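Long-range contacts in FixK2 protein (Bradyrhizobium japonicum, PDB 4I2O), which binds promoter DNA as a dimeric CRP/FNR-superfamily protein and probably regulates transcription, including that of nitrogen-fixation genes: residues His148-Leu152 and Asp189-Leu193; Ala157-Val161 and Ala201-Leu205; Ala162-Leu166 and Leu227-Asp231; Gly176-Met182 and Arg217-Leu221. The protein carries 1 engineered substitution. One frame throughout, in Å; residues are numbered along the deposited sequence.

Overall arrangement
Interactions 2, 3 and 4 lie within the helix-turn-helix domain, and interaction 1 joins it to the long helix 128-154. Helix 157-172 carries one side of interactions 2 and 3, whose centres lie about 8 Å apart and which meet through Leu205, Leu165 and Leu230. Interaction 4, about 14 Å from interaction 3 centre to centre and nested within its loop along the chain, adds the small antiparallel sheet; Met178 and Leu221 join the two. Interaction 1 lies about 13 Å, centre to centre, from interactions 2 and 3; Arg160 (to Leu191 O) and Phe164 (against Tyr190 and Leu191) make the contacts. Otherwise the segments alternate along the chain, so that parts distant in sequence are packed together, and interactions 1, 2 and 4 each reach the DNA backbone.

Interaction 1: residues His148-Leu152 and Asp189-Leu193; sequences HMLLL and DYLGL. With nucleotides of chain D.
His148 lays its imidazole over the phenol ring of Tyr190 in an offset stack, centroids 4.3 Å apart and planes at 29°. Its chi1 of -143° lies between wells and chi2 is 51°; Tyr190 has chi1 t. At its edge, the same imidazole donates a hydrogen bond from His148 NE2 to Tyr190 O, 2.7 Å long with an N-H...O angle of 153°. Residues 148-152 are helical, whereas 189-193 run out of a helix: Gly192, at phi 70° and psi 29°, is the first residue to leave helical angles, and Leu193 is extended. The closest CA pair is Leu152 with Gly192, 6.1 Å apart. There Leu152, an mt rotamer, brings CD2 to 3.5 Å from Leu191 C and 3.6 Å from Gly192 N; a CB on residue 192 would clash with that methyl. Leu151 CD2 meets Leu191 CD2 at 4.0 Å. This is the junction between the long helix 128-154, which also packs against the second subunit, and the first helix of the helix-turn-helix, close to where the chain turns toward helix 195-207. Just beyond, Leu193 CA comes within 3.3 Å of OP1 of DA19 of chain D. Tyr190 OH is hydrogen-bonded to Glu167 of helix 157-172. With NE2 protonated and spent on the backbone carbonyl of Tyr190, the histidine joins dimer helix and DNA-binding unit by a directional bond as well as by ring overlap.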
# COMPACT_ATOMS: atom_id res chain seq x y z
N HIS A 148 -4.50 0.75 3.90
CA HIS A 148 -5.41 0.76 2.76
C HIS A 148 -5.43 -0.59 2.04
O HIS A 148 -6.48 -0.99 1.52
CB HIS A 148 -5.09 1.87 1.78
CG HIS A 148 -6.29 2.48 1.20
ND1 HIS A 148 -7.36 2.94 1.96
CD2 HIS A 148 -6.61 2.72 -0.09
CE1 HIS A 148 -8.30 3.37 1.15
NE2 HIS A 148 -7.87 3.27 -0.10
N MET A 149 -4.33 -1.33 2.01
CA MET A 149 -4.46 -2.71 1.48
C MET A 149 -5.41 -3.58 2.24
O MET A 149 -6.15 -4.39 1.65
CB MET A 149 -3.07 -3.39 1.44
CG MET A 149 -2.14 -2.75 0.39
SD MET A 149 -0.54 -3.68 0.29
CE MET A 149 0.38 -3.16 1.70
N LEU A 150 -5.37 -3.48 3.57
CA LEU A 150 -6.30 -4.24 4.40
C LEU A 150 -7.72 -3.87 4.03
O LEU A 150 -8.60 -4.72 3.94
CB LEU A 150 -6.05 -3.99 5.88
CG LEU A 150 -6.97 -4.65 6.91
CD1 LEU A 150 -6.95 -6.19 6.79
CD2 LEU A 150 -6.63 -4.23 8.34
N LEU A 151 -7.98 -2.58 3.93
CA LEU A 151 -9.32 -2.15 3.50
C LEU A 151 -9.74 -2.71 2.15
O LEU A 151 -10.87 -3.25 2.00
CB LEU A 151 -9.30 -0.57 3.43
CG LEU A 151 -10.66 0.07 3.01
CD1 LEU A 151 -10.80 1.42 3.67
CD2 LEU A 151 -10.83 0.28 1.44
N LEU A 152 -8.88 -2.61 1.13
CA LEU A 152 -9.21 -3.04 -0.23
C LEU A 152 -9.26 -4.56 -0.36
O LEU A 152 -10.08 -5.08 -1.14
CB LEU A 152 -8.22 -2.51 -1.27
CG LEU A 152 -8.13 -0.96 -1.33
CD1 LEU A 152 -6.88 -0.58 -2.14
CD2 LEU A 152 -9.40 -0.42 -2.07
N ASP A 189 -13.41 5.06 -6.32
CA ASP A 189 -12.06 4.65 -6.79
C ASP A 189 -10.98 4.67 -5.73
O ASP A 189 -10.00 3.94 -5.85
CB ASP A 189 -11.57 5.43 -8.07
CG ASP A 189 -12.41 5.12 -9.27
OD1 ASP A 189 -13.02 4.02 -9.30
OD2 ASP A 189 -12.37 5.90 -10.26
N TYR A 190 -11.23 5.39 -4.62
CA TYR A 190 -10.32 5.28 -3.45
C TYR A 190 -10.61 4.02 -2.67
O TYR A 190 -9.69 3.36 -2.15
CB TYR A 190 -10.60 6.50 -2.54
CG TYR A 190 -9.74 6.65 -1.27
CD1 TYR A 190 -8.32 6.65 -1.32
CD2 TYR A 190 -10.34 6.84 -0.04
CE1 TYR A 190 -7.55 6.89 -0.17
CE2 TYR A 190 -9.56 7.07 1.12
CZ TYR A 190 -8.19 7.11 1.04
OH TYR A 190 -7.41 7.38 2.15
N LEU A 191 -11.88 3.60 -2.65
CA LEU A 191 -12.29 2.48 -1.79
C LEU A 191 -12.48 1.15 -2.55
O LEU A 191 -12.93 0.19 -1.94
CB LEU A 191 -13.67 2.78 -1.09
CG LEU A 191 -13.67 4.06 -0.23
CD1 LEU A 191 -15.10 4.29 0.38
CD2 LEU A 191 -12.56 3.85 0.85
N GLY A 192 -12.15 1.08 -3.84
CA GLY A 192 -12.30 -0.18 -4.59
C GLY A 192 -13.76 -0.53 -4.79
O GLY A 192 -14.13 -1.70 -4.88
N LEU A 193 -14.63 0.50 -4.86
CA LEU A 193 -16.13 0.31 -4.99
C LEU A 193 -16.65 1.17 -6.13
O LEU A 193 -15.96 2.03 -6.62
CB LEU A 193 -16.87 0.79 -3.69
CG LEU A 193 -16.47 0.06 -2.38
CD1 LEU A 193 -17.11 0.78 -1.17
CD2 LEU A 193 -16.96 -1.43 -2.49
P DA D 19 -18.82 -2.70 -6.22
OP1 DA D 19 -17.36 -2.44 -6.44
OP2 DA D 19 -19.72 -1.58 -5.79
O5' DA D 19 -19.34 -3.38 -7.55
C5' DA D 19 -18.77 -4.59 -8.05
C4' DA D 19 -19.28 -4.80 -9.46
O4' DA D 19 -20.67 -5.27 -9.40
C3' DA D 19 -19.35 -3.57 -10.39
O3' DA D 19 -18.84 -4.09 -11.68
C2' DA D 19 -20.80 -3.12 -10.39
C1' DA D 19 -21.57 -4.42 -10.06
N9 DA D 19 -22.69 -4.18 -9.17
C8 DA D 19 -22.74 -3.53 -7.96
N7 DA D 19 -23.94 -3.50 -7.38
C5 DA D 19 -24.73 -4.19 -8.28
C6 DA D 19 -26.09 -4.53 -8.22
N6 DA D 19 -26.90 -4.18 -7.19
N1 DA D 19 -26.61 -5.24 -9.26
C2 DA D 19 -25.76 -5.59 -10.25
N3 DA D 19 -24.46 -5.36 -10.41
C4 DA D 19 -23.99 -4.61 -9.38

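Interaction 2: residues Ala157-Val161 and Ala201-Leu205; sequences AMERV and ALSQL. With nucleotides of chain D; nucleotides of chain C.
This is an apolar helix-helix contact inside the winged helix-turn-helix domain, joining the start of helix 157-172 to the second helix of the helix-turn-helix, 195-207, the recognition helix of this family. Both segments are regular helix; their axes approach to 10.4 Å and cross at -75°, with Met158 and Ala201 the closest CA pair at 6.0 Å. Met158, chi angles t, p, p, curls across Ala201: Met158 CE lies 4.0 Å from Ala201 CB and 3.5 Å from Gln204 OE1, and Met158 SD 3.8 Å from Leu205 CD2. Val161, chi1 t, sets CG2 3.8 Å from Ala201 CB and CG1 3.9 Å from Leu202 CD2. Each helix also holds a DNA phosphate: Ala157 N donates to OP1 of DA18 of chain D at 2.7 Å, and Ser203 OG to OP2 of DT9 of chain C at a very short 2.4 Å. Around the contact, Leu202 and Leu205 continue onto Leu165 and strand 211-213, while Val161 leans on Leu191 of helix 184-191.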
# COMPACT_ATOMS: atom_id res chain seq x y z
N ALA A 157 -18.17 -3.36 1.94
CA ALA A 157 -18.41 -2.01 1.38
C ALA A 157 -18.75 -1.02 2.52
O ALA A 157 -18.26 0.12 2.59
CB ALA A 157 -19.58 -2.09 0.35
N MET A 158 -19.59 -1.43 3.45
CA MET A 158 -19.92 -0.49 4.54
C MET A 158 -18.74 -0.17 5.44
O MET A 158 -18.52 1.00 5.83
CB MET A 158 -21.08 -1.01 5.35
CG MET A 158 -21.52 -0.06 6.53
SD MET A 158 -22.05 1.63 6.01
CE MET A 158 -23.70 1.16 5.48
N GLU A 159 -17.95 -1.18 5.79
CA GLU A 159 -16.70 -0.89 6.52
C GLU A 159 -15.77 0.06 5.83
O GLU A 159 -15.07 0.89 6.49
CB GLU A 159 -15.98 -2.26 6.81
CG GLU A 159 -16.72 -3.13 7.79
CD GLU A 159 -16.16 -4.57 7.79
OE1 GLU A 159 -15.43 -4.95 6.81
OE2 GLU A 159 -16.57 -5.37 8.67
N ARG A 160 -15.66 -0.05 4.50
CA ARG A 160 -14.82 0.86 3.74
C ARG A 160 -15.36 2.26 3.81
O ARG A 160 -14.60 3.22 3.99
CB ARG A 160 -14.73 0.47 2.26
CG ARG A 160 -14.13 -0.96 2.04
CD ARG A 160 -14.17 -1.34 0.57
NE ARG A 160 -13.76 -2.79 0.53
CZ ARG A 160 -13.13 -3.38 -0.49
NH1 ARG A 160 -12.80 -2.71 -1.59
NH2 ARG A 160 -12.83 -4.70 -0.39
N VAL A 161 -16.66 2.41 3.64
CA VAL A 161 -17.22 3.77 3.68
C VAL A 161 -17.13 4.41 5.06
O VAL A 161 -16.79 5.60 5.19
CB VAL A 161 -18.71 3.74 3.19
CG1 VAL A 161 -19.41 5.14 3.41
CG2 VAL A 161 -18.70 3.43 1.65
N ALA A 201 -24.43 3.29 0.70
CA ALA A 201 -23.95 3.18 2.06
C ALA A 201 -24.17 4.52 2.76
O ALA A 201 -24.62 4.57 3.92
CB ALA A 201 -22.45 2.83 2.08
N LEU A 202 -23.85 5.61 2.07
CA LEU A 202 -24.10 6.96 2.63
C LEU A 202 -25.59 7.19 2.88
O LEU A 202 -25.98 7.75 3.91
CB LEU A 202 -23.54 8.05 1.73
CG LEU A 202 -22.04 8.04 1.61
CD1 LEU A 202 -21.65 9.09 0.53
CD2 LEU A 202 -21.38 8.43 2.97
N SER A 203 -26.44 6.76 1.95
CA SER A 203 -27.89 6.86 2.17
C SER A 203 -28.35 6.11 3.40
O SER A 203 -29.18 6.59 4.17
CB SER A 203 -28.70 6.38 0.96
OG SER A 203 -28.61 7.29 -0.14
N GLN A 204 -27.83 4.91 3.57
CA GLN A 204 -28.18 4.12 4.73
C GLN A 204 -27.73 4.77 6.04
O GLN A 204 -28.50 4.75 7.02
CB GLN A 204 -27.54 2.72 4.54
CG GLN A 204 -27.86 1.70 5.60
CD GLN A 204 -27.18 0.38 5.30
OE1 GLN A 204 -26.76 0.14 4.15
NE2 GLN A 204 -27.02 -0.46 6.32
N LEU A 205 -26.51 5.34 6.06
CA LEU A 205 -25.97 5.99 7.29
C LEU A 205 -26.82 7.19 7.63
O LEU A 205 -27.12 7.46 8.82
CB LEU A 205 -24.49 6.40 7.12
CG LEU A 205 -23.53 5.23 6.89
CD1 LEU A 205 -22.11 5.75 6.42
CD2 LEU A 205 -23.46 4.41 8.19
P DA D 18 -20.55 -5.72 0.08
OP1 DA D 18 -19.25 -5.59 0.87
OP2 DA D 18 -21.76 -5.11 0.55
O5' DA D 18 -20.42 -5.12 -1.39
C5' DA D 18 -19.38 -5.73 -2.20
C4' DA D 18 -19.63 -5.51 -3.68
O4' DA D 18 -20.82 -6.31 -4.08
C3' DA D 18 -19.84 -4.04 -4.10
O3' DA D 18 -18.87 -3.89 -5.15
C2' DA D 18 -21.33 -4.09 -4.51
C1' DA D 18 -21.49 -5.50 -5.03
N9 DA D 18 -22.93 -5.89 -5.02
C8 DA D 18 -23.86 -5.71 -4.01
N7 DA D 18 -25.05 -6.24 -4.29
C5 DA D 18 -24.90 -6.74 -5.59
C6 DA D 18 -25.75 -7.40 -6.48
N6 DA D 18 -27.02 -7.68 -6.22
N1 DA D 18 -25.23 -7.82 -7.65
C2 DA D 18 -23.96 -7.59 -7.97
N3 DA D 18 -23.04 -6.97 -7.21
C4 DA D 18 -23.58 -6.57 -6.03
P DT C 9 -31.85 8.11 -1.92
OP1 DT C 9 -32.91 8.81 -1.17
OP2 DT C 9 -30.78 7.35 -1.23
O5' DT C 9 -32.45 7.05 -2.96
C5' DT C 9 -33.62 7.44 -3.78
C4' DT C 9 -33.73 6.32 -4.79
O4' DT C 9 -32.57 6.24 -5.66
C3' DT C 9 -33.84 4.93 -4.18
O3' DT C 9 -35.21 4.56 -4.38
C2' DT C 9 -32.95 4.06 -5.04
C1' DT C 9 -32.59 4.94 -6.21
N1 DT C 9 -31.24 4.75 -6.84
C2 DT C 9 -31.23 4.60 -8.23
O2 DT C 9 -32.24 4.55 -8.94
N3 DT C 9 -29.99 4.48 -8.79
C4 DT C 9 -28.78 4.53 -8.12
O4 DT C 9 -27.71 4.44 -8.75
C5 DT C 9 -28.84 4.71 -6.69
C7 DT C 9 -27.53 4.76 -5.90
C6 DT C 9 -30.06 4.86 -6.12

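Interaction 3: residues Ala162-Leu166 and Leu227-Asp231; sequences ATFLL and LHNLD
Leu227 and Leu166 bury the most surface here, followed by Ala162. Leu227, a tp rotamer in helix 224-228, puts CD2 3.6 Å from Leu165 CB and 3.9 Å from Leu166 CG, while its CD1 lies 3.8 Å from Ala162 CB. Leu166, mt, points from helical segment 162-166 toward residues 227-231. Its CD1 sits over a face of the His228 ring, 4.0 Å from the centroid and 16° off the normal, a CH-pi contact; His228 has chi1 -121°. Thus the last helix of the DNA-binding domain is packed against helix 157-172, with Leu227 and Leu230 also reaching Leu205 of the recognition helix. A type I turn from His228 to Asp231, closed by Asp231 N to His228 O at 3.1 Å, folds the chain back; Ala162 and Asp231 are the closest CA pair at 5.5 Å. Ala162 CB sits 3.6 Å from Leu227 O, just before the turn, and 4.1 Å from Leu230 CB within it. Asp231 CB, chi1 p, packs 3.6 Å from Thr163 OG1, a hydroxyl hydrogen-bonded to Glu159 O.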
# COMPACT_ATOMS: atom_id res chain seq x y z
N ALA A 162 -17.35 3.63 6.10
CA ALA A 162 -17.23 4.17 7.45
C ALA A 162 -15.77 4.53 7.71
O ALA A 162 -15.49 5.55 8.34
CB ALA A 162 -17.72 3.15 8.45
N THR A 163 -14.84 3.69 7.25
CA THR A 163 -13.40 4.05 7.43
C THR A 163 -13.13 5.40 6.76
O THR A 163 -12.51 6.28 7.36
CB THR A 163 -12.47 3.00 6.82
OG1 THR A 163 -12.73 1.80 7.51
CG2 THR A 163 -10.97 3.39 7.06
N PHE A 164 -13.59 5.55 5.53
CA PHE A 164 -13.37 6.75 4.74
C PHE A 164 -13.94 7.95 5.46
O PHE A 164 -13.26 9.00 5.61
CB PHE A 164 -14.03 6.60 3.37
CG PHE A 164 -14.16 7.91 2.61
CD1 PHE A 164 -13.02 8.42 1.92
CD2 PHE A 164 -15.36 8.58 2.57
CE1 PHE A 164 -13.09 9.61 1.20
CE2 PHE A 164 -15.47 9.83 1.86
CZ PHE A 164 -14.31 10.33 1.16
N LEU A 165 -15.20 7.89 5.90
CA LEU A 165 -15.81 9.06 6.60
C LEU A 165 -15.04 9.46 7.86
O LEU A 165 -14.82 10.64 8.14
CB LEU A 165 -17.21 8.72 7.01
CG LEU A 165 -18.19 8.63 5.85
CD1 LEU A 165 -19.52 7.92 6.25
CD2 LEU A 165 -18.42 10.00 5.16
N LEU A 166 -14.62 8.48 8.64
CA LEU A 166 -13.79 8.79 9.79
C LEU A 166 -12.43 9.40 9.47
O LEU A 166 -11.97 10.30 10.18
CB LEU A 166 -13.64 7.54 10.68
CG LEU A 166 -14.93 7.04 11.38
CD1 LEU A 166 -14.65 5.60 11.86
CD2 LEU A 166 -15.32 7.93 12.55
N LEU A 227 -20.35 5.01 14.01
CA LEU A 227 -19.68 4.81 12.72
C LEU A 227 -18.40 4.00 12.90
O LEU A 227 -18.06 3.17 12.03
CB LEU A 227 -19.39 6.17 12.05
CG LEU A 227 -19.01 6.24 10.59
CD1 LEU A 227 -20.16 5.75 9.71
CD2 LEU A 227 -18.61 7.69 10.21
N HIS A 228 -17.67 4.25 13.99
CA HIS A 228 -16.47 3.46 14.29
C HIS A 228 -16.90 2.00 14.45
O HIS A 228 -16.16 1.09 14.05
CB HIS A 228 -15.90 3.85 15.65
CG HIS A 228 -14.50 4.35 15.61
ND1 HIS A 228 -13.42 3.51 15.44
CD2 HIS A 228 -14.00 5.61 15.75
CE1 HIS A 228 -12.31 4.24 15.47
NE2 HIS A 228 -12.63 5.51 15.64
N ASN A 229 -18.06 1.75 15.05
CA ASN A 229 -18.50 0.33 15.19
C ASN A 229 -18.80 -0.40 13.89
O ASN A 229 -19.00 -1.63 13.91
CB ASN A 229 -19.75 0.20 16.05
CG ASN A 229 -19.52 0.67 17.45
OD1 ASN A 229 -18.38 0.80 17.89
ND2 ASN A 229 -20.61 0.99 18.14
N LEU A 230 -18.95 0.36 12.81
CA LEU A 230 -19.24 -0.22 11.50
C LEU A 230 -17.97 -0.40 10.70
O LEU A 230 -18.02 -0.96 9.61
CB LEU A 230 -20.18 0.70 10.72
CG LEU A 230 -21.59 0.86 11.30
CD1 LEU A 230 -22.37 1.77 10.39
CD2 LEU A 230 -22.29 -0.50 11.40
N ASP A 231 -16.84 0.12 11.18
CA ASP A 231 -15.65 -0.19 10.47
C ASP A 231 -15.25 -1.59 11.04
O ASP A 231 -15.98 -2.19 11.85
CB ASP A 231 -14.59 0.94 10.50
CG ASP A 231 -13.92 1.17 11.85
OD1 ASP A 231 -13.82 0.23 12.69
OD2 ASP A 231 -13.43 2.32 12.05

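Interaction 4: residues Gly176-Met182 and Arg217-Leu221. With nucleotides of chain C.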
# COMPACT_ATOMS: atom_id res chain seq x y z
N GLY A 176 -16.99 20.48 13.25
CA GLY A 176 -17.92 19.35 13.07
C GLY A 176 -18.39 18.91 11.70
O GLY A 176 -18.99 17.83 11.56
N MET A 177 -18.12 19.69 10.65
CA MET A 177 -18.68 19.38 9.32
C MET A 177 -17.55 19.21 8.32
O MET A 177 -16.54 19.91 8.41
CB MET A 177 -19.63 20.53 8.85
CG MET A 177 -20.02 20.29 7.35
SD MET A 177 -21.08 21.56 6.68
CE MET A 177 -22.65 20.80 7.16
N MET A 178 -17.69 18.20 7.45
CA MET A 178 -16.74 17.89 6.38
C MET A 178 -17.28 18.44 5.08
O MET A 178 -18.36 18.05 4.63
CB MET A 178 -16.70 16.34 6.19
CG MET A 178 -16.57 15.66 7.47
SD MET A 178 -16.13 13.96 7.15
CE MET A 178 -17.73 13.20 7.00
N ALA A 179 -16.51 19.30 4.44
CA ALA A 179 -16.86 19.73 3.09
C ALA A 179 -15.96 18.91 2.19
O ALA A 179 -14.73 19.16 2.09
CB ALA A 179 -16.60 21.23 2.91
N LEU A 180 -16.53 17.88 1.59
CA LEU A 180 -15.70 16.90 0.88
C LEU A 180 -15.43 17.50 -0.48
O LEU A 180 -16.35 18.09 -1.10
CB LEU A 180 -16.52 15.62 0.67
CG LEU A 180 -16.65 14.75 1.92
CD1 LEU A 180 -17.51 13.51 1.53
CD2 LEU A 180 -15.30 14.37 2.56
N PRO A 181 -14.18 17.44 -0.94
CA PRO A 181 -13.94 18.12 -2.24
C PRO A 181 -14.17 17.23 -3.44
O PRO A 181 -14.22 17.80 -4.56
CB PRO A 181 -12.45 18.48 -2.20
CG PRO A 181 -11.84 17.31 -1.31
CD PRO A 181 -12.92 17.18 -0.20
N MET A 182 -14.30 15.91 -3.27
CA MET A 182 -14.33 14.99 -4.38
C MET A 182 -15.73 14.34 -4.62
O MET A 182 -16.61 14.30 -3.70
CB MET A 182 -13.25 13.88 -4.11
CG MET A 182 -13.68 12.83 -3.07
SD MET A 182 -13.82 13.36 -1.37
CE MET A 182 -12.12 13.48 -0.78
N ARG A 217 -22.04 16.77 -0.63
CA ARG A 217 -20.63 16.69 -0.21
C ARG A 217 -20.38 17.47 1.07
O ARG A 217 -19.23 17.66 1.45
CB ARG A 217 -19.72 17.29 -1.30
CG ARG A 217 -19.80 16.57 -2.64
CD ARG A 217 -18.83 17.16 -3.65
NE ARG A 217 -19.03 16.61 -5.01
CZ ARG A 217 -18.29 16.95 -6.07
NH1 ARG A 217 -17.32 17.85 -5.93
NH2 ARG A 217 -18.52 16.42 -7.28
N GLN A 218 -21.44 17.93 1.73
CA GLN A 218 -21.28 18.60 3.03
C GLN A 218 -21.86 17.67 4.07
O GLN A 218 -23.05 17.52 4.16
CB GLN A 218 -22.03 19.90 3.04
CG GLN A 218 -21.54 20.80 1.96
CD GLN A 218 -20.33 21.54 2.39
OE1 GLN A 218 -20.01 21.59 3.60
NE2 GLN A 218 -19.63 22.11 1.44
N ILE A 219 -21.02 17.02 4.86
CA ILE A 219 -21.49 15.90 5.68
C ILE A 219 -21.13 16.18 7.13
O ILE A 219 -20.04 16.67 7.40
CB ILE A 219 -20.86 14.57 5.24
CG1 ILE A 219 -21.41 14.16 3.87
CG2 ILE A 219 -21.11 13.52 6.27
CD1 ILE A 219 -20.81 12.88 3.27
N VAL A 220 -22.05 15.90 8.05
CA VAL A 220 -21.80 16.17 9.48
C VAL A 220 -21.97 14.81 10.11
O VAL A 220 -23.05 14.21 10.02
CB VAL A 220 -22.82 17.15 10.11
CG1 VAL A 220 -22.64 17.21 11.61
CG2 VAL A 220 -22.61 18.57 9.63
N LEU A 221 -20.91 14.27 10.73
CA LEU A 221 -21.07 13.01 11.46
C LEU A 221 -21.78 13.27 12.77
O LEU A 221 -21.33 14.07 13.59
CB LEU A 221 -19.71 12.36 11.75
CG LEU A 221 -18.87 12.09 10.53
CD1 LEU A 221 -17.59 11.34 11.02
CD2 LEU A 221 -19.70 11.18 9.57
P DA C 7 -21.18 13.73 -6.84
OP1 DA C 7 -20.56 14.42 -5.69
OP2 DA C 7 -20.49 12.56 -7.49
O5' DA C 7 -22.62 13.19 -6.47
C5' DA C 7 -23.63 14.15 -5.88
C4' DA C 7 -24.93 13.34 -5.71
O4' DA C 7 -25.51 13.15 -7.02
C3' DA C 7 -24.75 11.98 -5.08
O3' DA C 7 -25.49 12.11 -3.82
C2' DA C 7 -25.43 10.97 -6.07
C1' DA C 7 -26.25 11.95 -6.95
N9 DA C 7 -26.33 11.48 -8.33
C8 DA C 7 -25.29 11.23 -9.20
N7 DA C 7 -25.66 10.82 -10.40
C5 DA C 7 -27.07 10.86 -10.34
C6 DA C 7 -28.04 10.53 -11.28
N6 DA C 7 -27.67 10.15 -12.52
N1 DA C 7 -29.38 10.68 -10.93
C2 DA C 7 -29.60 11.08 -9.65
N3 DA C 7 -28.70 11.38 -8.66
C4 DA C 7 -27.48 11.26 -9.09
O HOH W 1 -18.30 15.49 10.48
O HOH W 2 -19.77 16.29 13.95
O HOH W 3 -14.90 17.80 -7.43
O HOH W 4 -16.40 19.96 -4.22
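Three backbone hydrogen bonds zip these antiparallel segments together. Met178 and Ile219 form the hydrogen-bonded pair, Met178 N to Ile219 O at 2.8 Å and Ile219 N to Met178 O at 2.9 Å; beyond the Ala179-Gln218 non-hydrogen-bonded pair, Leu180 N donates to Arg217 O at 2.7 Å. At the other end water takes over: water 1 donates to Gly176 O (2.7 Å) and accepts from Leu221 N (2.9 Å), while water 2 donates to Gly176 O (2.9 Å) and Leu221 O (2.7 Å). Strand 218-221 is the middle strand of the three-stranded sheet of the winged helix-turn-helix, with 211-213 beyond it. Met178 and Ile219 share its buried face, Met178 CE lying 3.5 Å from Ile219 CG2, and Met178 rests on helix 157-172. Arg217 stretches out to the DNA: its NE donates to OP1 of DA7 of chain C at 2.8 Å, and its NH2 weakly to the same oxygen at 3.3 Å. Waters 3 and 4 each accept from Arg217 NH1 (2.8 and 2.9 Å) and donate to Pro181 O (2.9 and 3.1 Å).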